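PDB 3FG2: putative rubredoxin reductase, which probably passes electrons from NADH through its bound FAD to a ferredoxin, the partner that serves the cytochrome P450 CYP199A2. Local coordinates for residues 340-345 against 355-360. Sequence-based numbering, arbitrary orientation.
Sequences QVVIRG and FCYKAG
Val342 and Phe355 face each other as a hydrogen-bonded antiparallel pair, Val342 N to Phe355 O and Phe355 N to Val342 O, the latter 2.7 Å long. Two residues along, beyond the non-hydrogen-bonded pair Val341-Cys356, Tyr357 N reaches Gln340 O at 2.7 Å, whereas the return bond from Gln340 N to Tyr357 O is weak at 3.3 Å. Strand 340-344 is thereby joined to strand 351-358 as the outermost member of the five-stranded antiparallel sheet in the C-terminal reductase domain.

On the face bearing Gln340, Val342, Arg344, Phe355 and Tyr357 the side chains meet in shallow contacts. Val342 is a low bump, its CB 4.3 Å from Phe355 CB and its CG2 against Tyr357 CE1 at 4.2 Å. Arg344 rises beside Phe355 with CD anti to CA (chi2 176°), and its CB and CD each approach the rim atom CE1 of Phe355 to 3.8 Å, with guanidinium and ring planes 42° apart. At the far end Gln340 OE1 comes 4.0 Å from Tyr357 CB, and a water bridges OE1 to Gly360 N.

Ala392 of helix 389-393 and Phe376 of helix 371-380 also touch Phe355, placing its ring between sheet and helices. An alanine at Phe355 would probably leave Arg344 CB and CD without their aromatic neighbour and open a gap towards Ala392 and Phe376. On the other face, Val341 CG2 and Cys356 SG touch only loosely.

The hydroxyl of Tyr357 and the guanidinium of Arg344 find partners beyond the hairpin, Tyr357 OH on Val387 O and Arg344 NE and NH2 weakly on Ala392 O and Phe397 O. The chemistry thus implies a division of labour: backbone bonds fix the register, while apolar side chains, together with the guanidinium of Arg344, meet the helices that cover this face.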
ATOM      1  N   GLN A 340      14.484  17.471  11.955  1.00 21.56           N
ATOM      2  CA  GLN A 340      14.104  17.779  13.327  1.00 22.15           C
ATOM      3  C   GLN A 340      12.793  17.092  13.679  1.00 22.75           C
ATOM      4  O   GLN A 340      11.806  17.213  12.950  1.00 21.11           O
ATOM      5  CB  GLN A 340      13.965  19.288  13.511  1.00 25.14           C
ATOM      6  CG  GLN A 340      13.358  19.708  14.842  1.00 26.75           C
ATOM      7  CD  GLN A 340      13.317  21.218  15.009  1.00 30.41           C
ATOM      8  OE1 GLN A 340      12.996  21.957  14.065  1.00 32.77           O
ATOM      9  NE2 GLN A 340      13.629  21.688  16.212  1.00 27.75           N
ATOM     10  N   VAL A 341      12.792  16.365  14.795  1.00 22.72           N
ATOM     11  CA  VAL A 341      11.595  15.659  15.247  1.00 22.25           C
ATOM     12  C   VAL A 341      11.245  16.016  16.685  1.00 22.83           C
ATOM     13  O   VAL A 341      12.086  15.944  17.573  1.00 23.82           O
ATOM     14  CB  VAL A 341      11.772  14.126  15.142  1.00 22.45           C
ATOM     15  CG1 VAL A 341      10.513  13.406  15.653  1.00 20.81           C
ATOM     16  CG2 VAL A 341      12.050  13.741  13.703  1.00 20.10           C
ATOM     17  N   VAL A 342       9.993  16.402  16.901  1.00 23.32           N
ATOM     18  CA  VAL A 342       9.508  16.770  18.228  1.00 22.72           C
ATOM     19  C   VAL A 342       8.442  15.776  18.670  1.00 22.29           C
ATOM     20  O   VAL A 342       7.566  15.408  17.892  1.00 20.50           O
ATOM     21  CB  VAL A 342       8.871  18.180  18.224  1.00 23.02           C
ATOM     22  CG1 VAL A 342       8.230  18.458  19.567  1.00 23.72           C
ATOM     23  CG2 VAL A 342       9.922  19.234  17.906  1.00 24.00           C
ATOM     24  N   ILE A 343       8.518  15.346  19.922  1.00 22.76           N
ATOM     25  CA  ILE A 343       7.537  14.407  20.449  1.00 22.97           C
ATOM     26  C   ILE A 343       6.428  15.147  21.185  1.00 23.99           C
ATOM     27  O   ILE A 343       6.698  15.995  22.034  1.00 25.90           O
ATOM     28  CB  ILE A 343       8.175  13.409  21.454  1.00 22.35           C
ATOM     29  CG1 ILE A 343       9.152  12.475  20.734  1.00 20.75           C
ATOM     30  CG2 ILE A 343       7.079  12.615  22.168  1.00 22.20           C
ATOM     31  CD1 ILE A 343       8.508  11.602  19.692  1.00 21.44           C
ATOM     32  N   ARG A 344       5.180  14.838  20.852  1.00 24.79           N
ATOM     33  CA  ARG A 344       4.052  15.445  21.544  1.00 24.78           C
ATOM     34  C   ARG A 344       3.350  14.284  22.218  1.00 26.06           C
ATOM     35  O   ARG A 344       3.066  13.270  21.572  1.00 25.26           O
ATOM     36  CB  ARG A 344       3.080  16.135  20.584  1.00 24.27           C
ATOM     37  CG  ARG A 344       1.862  16.741  21.293  1.00 22.76           C
ATOM     38  CD  ARG A 344       0.965  17.495  20.321  1.00 25.56           C
ATOM     39  NE  ARG A 344       0.800  18.895  20.712  1.00 30.72           N
ATOM     40  CZ  ARG A 344      -0.174  19.344  21.489  1.00 29.88           C
ATOM     41  NH1 ARG A 344      -1.081  18.502  21.955  1.00 35.66           N
ATOM     42  NH2 ARG A 344      -0.232  20.627  21.814  1.00 29.95           N
ATOM     43  N   GLY A 345       3.074  14.430  23.511  1.00 25.26           N
ATOM     44  CA  GLY A 345       2.416  13.367  24.242  1.00 26.14           C
ATOM     45  C   GLY A 345       3.449  12.541  24.979  1.00 27.51           C
ATOM     46  O   GLY A 345       4.523  13.039  25.310  1.00 26.78           O
ATOM     47  N   PHE A 355       6.290  15.019  15.523  1.00 20.57           N
ATOM     48  CA  PHE A 355       6.114  16.115  14.585  1.00 20.54           C
ATOM     49  C   PHE A 355       7.431  16.249  13.844  1.00 20.48           C
ATOM     50  O   PHE A 355       8.456  16.604  14.420  1.00 21.23           O
ATOM     51  CB  PHE A 355       5.755  17.413  15.323  1.00 21.55           C
ATOM     52  CG  PHE A 355       4.315  17.492  15.738  1.00 20.84           C
ATOM     53  CD1 PHE A 355       3.742  16.482  16.507  1.00 20.45           C
ATOM     54  CD2 PHE A 355       3.529  18.575  15.361  1.00 23.03           C
ATOM     55  CE1 PHE A 355       2.409  16.549  16.893  1.00 20.12           C
ATOM     56  CE2 PHE A 355       2.190  18.654  15.742  1.00 21.70           C
ATOM     57  CZ  PHE A 355       1.630  17.636  16.511  1.00 22.46           C
ATOM     58  N   CYS A 356       7.404  15.943  12.556  1.00 21.83           N
ATOM     59  CA  CYS A 356       8.613  15.994  11.758  1.00 19.59           C
ATOM     60  C   CYS A 356       8.740  17.294  10.997  1.00 19.43           C
ATOM     61  O   CYS A 356       7.798  17.733  10.323  1.00 17.37           O
ATOM     62  CB  CYS A 356       8.622  14.822  10.787  1.00 20.13           C
ATOM     63  SG  CYS A 356       8.214  13.276  11.595  1.00 22.73           S
ATOM     64  N   TYR A 357       9.921  17.895  11.102  1.00 18.14           N
ATOM     65  CA  TYR A 357      10.219  19.149  10.428  1.00 17.92           C
ATOM     66  C   TYR A 357      11.409  19.059   9.484  1.00 18.34           C
ATOM     67  O   TYR A 357      12.253  18.161   9.590  1.00 16.96           O
ATOM     68  CB  TYR A 357      10.534  20.240  11.445  1.00 18.29           C
ATOM     69  CG  TYR A 357       9.403  20.596  12.363  1.00 20.25           C
ATOM     70  CD1 TYR A 357       9.006  19.732  13.382  1.00 20.18           C
ATOM     71  CD2 TYR A 357       8.735  21.813  12.227  1.00 21.69           C
ATOM     72  CE1 TYR A 357       7.975  20.068  14.245  1.00 21.74           C
ATOM     73  CE2 TYR A 357       7.699  22.159  13.085  1.00 23.76           C
ATOM     74  CZ  TYR A 357       7.325  21.284  14.093  1.00 22.98           C
ATOM     75  OH  TYR A 357       6.313  21.635  14.955  1.00 26.25           O
ATOM     76  N   LYS A 358      11.465  20.018   8.567  1.00 19.79           N
ATOM     77  CA  LYS A 358      12.562  20.141   7.616  1.00 20.53           C
ATOM     78  C   LYS A 358      12.703  21.636   7.355  1.00 19.77           C
ATOM     79  O   LYS A 358      11.765  22.283   6.891  1.00 20.65           O
ATOM     80  CB  LYS A 358      12.259  19.407   6.314  1.00 21.85           C
ATOM     81  CG  LYS A 358      13.406  19.495   5.319  1.00 24.28           C
ATOM     82  CD  LYS A 358      13.169  18.640   4.081  1.00 25.20           C
ATOM     83  CE  LYS A 358      12.004  19.148   3.265  1.00 26.96           C
ATOM     84  NZ  LYS A 358      11.825  18.346   2.020  1.00 31.63           N
ATOM     85  N   ALA A 359      13.865  22.189   7.685  1.00 20.44           N
ATOM     86  CA  ALA A 359      14.116  23.614   7.496  1.00 19.78           C
ATOM     87  C   ALA A 359      13.096  24.476   8.240  1.00 19.43           C
ATOM     88  O   ALA A 359      12.640  25.487   7.715  1.00 21.67           O
ATOM     89  CB  ALA A 359      14.100  23.957   6.009  1.00 19.08           C
ATOM     90  N   GLY A 360      12.735  24.063   9.452  1.00 19.20           N
ATOM     91  CA  GLY A 360      11.796  24.824  10.264  1.00 18.96           C
ATOM     92  C   GLY A 360      10.312  24.697   9.961  1.00 19.34           C
ATOM     93  O   GLY A 360       9.492  25.315  10.637  1.00 19.87           O
TER
HETATM   94  O   HOH W   1      13.775  22.123  11.084  1.00 22.28           O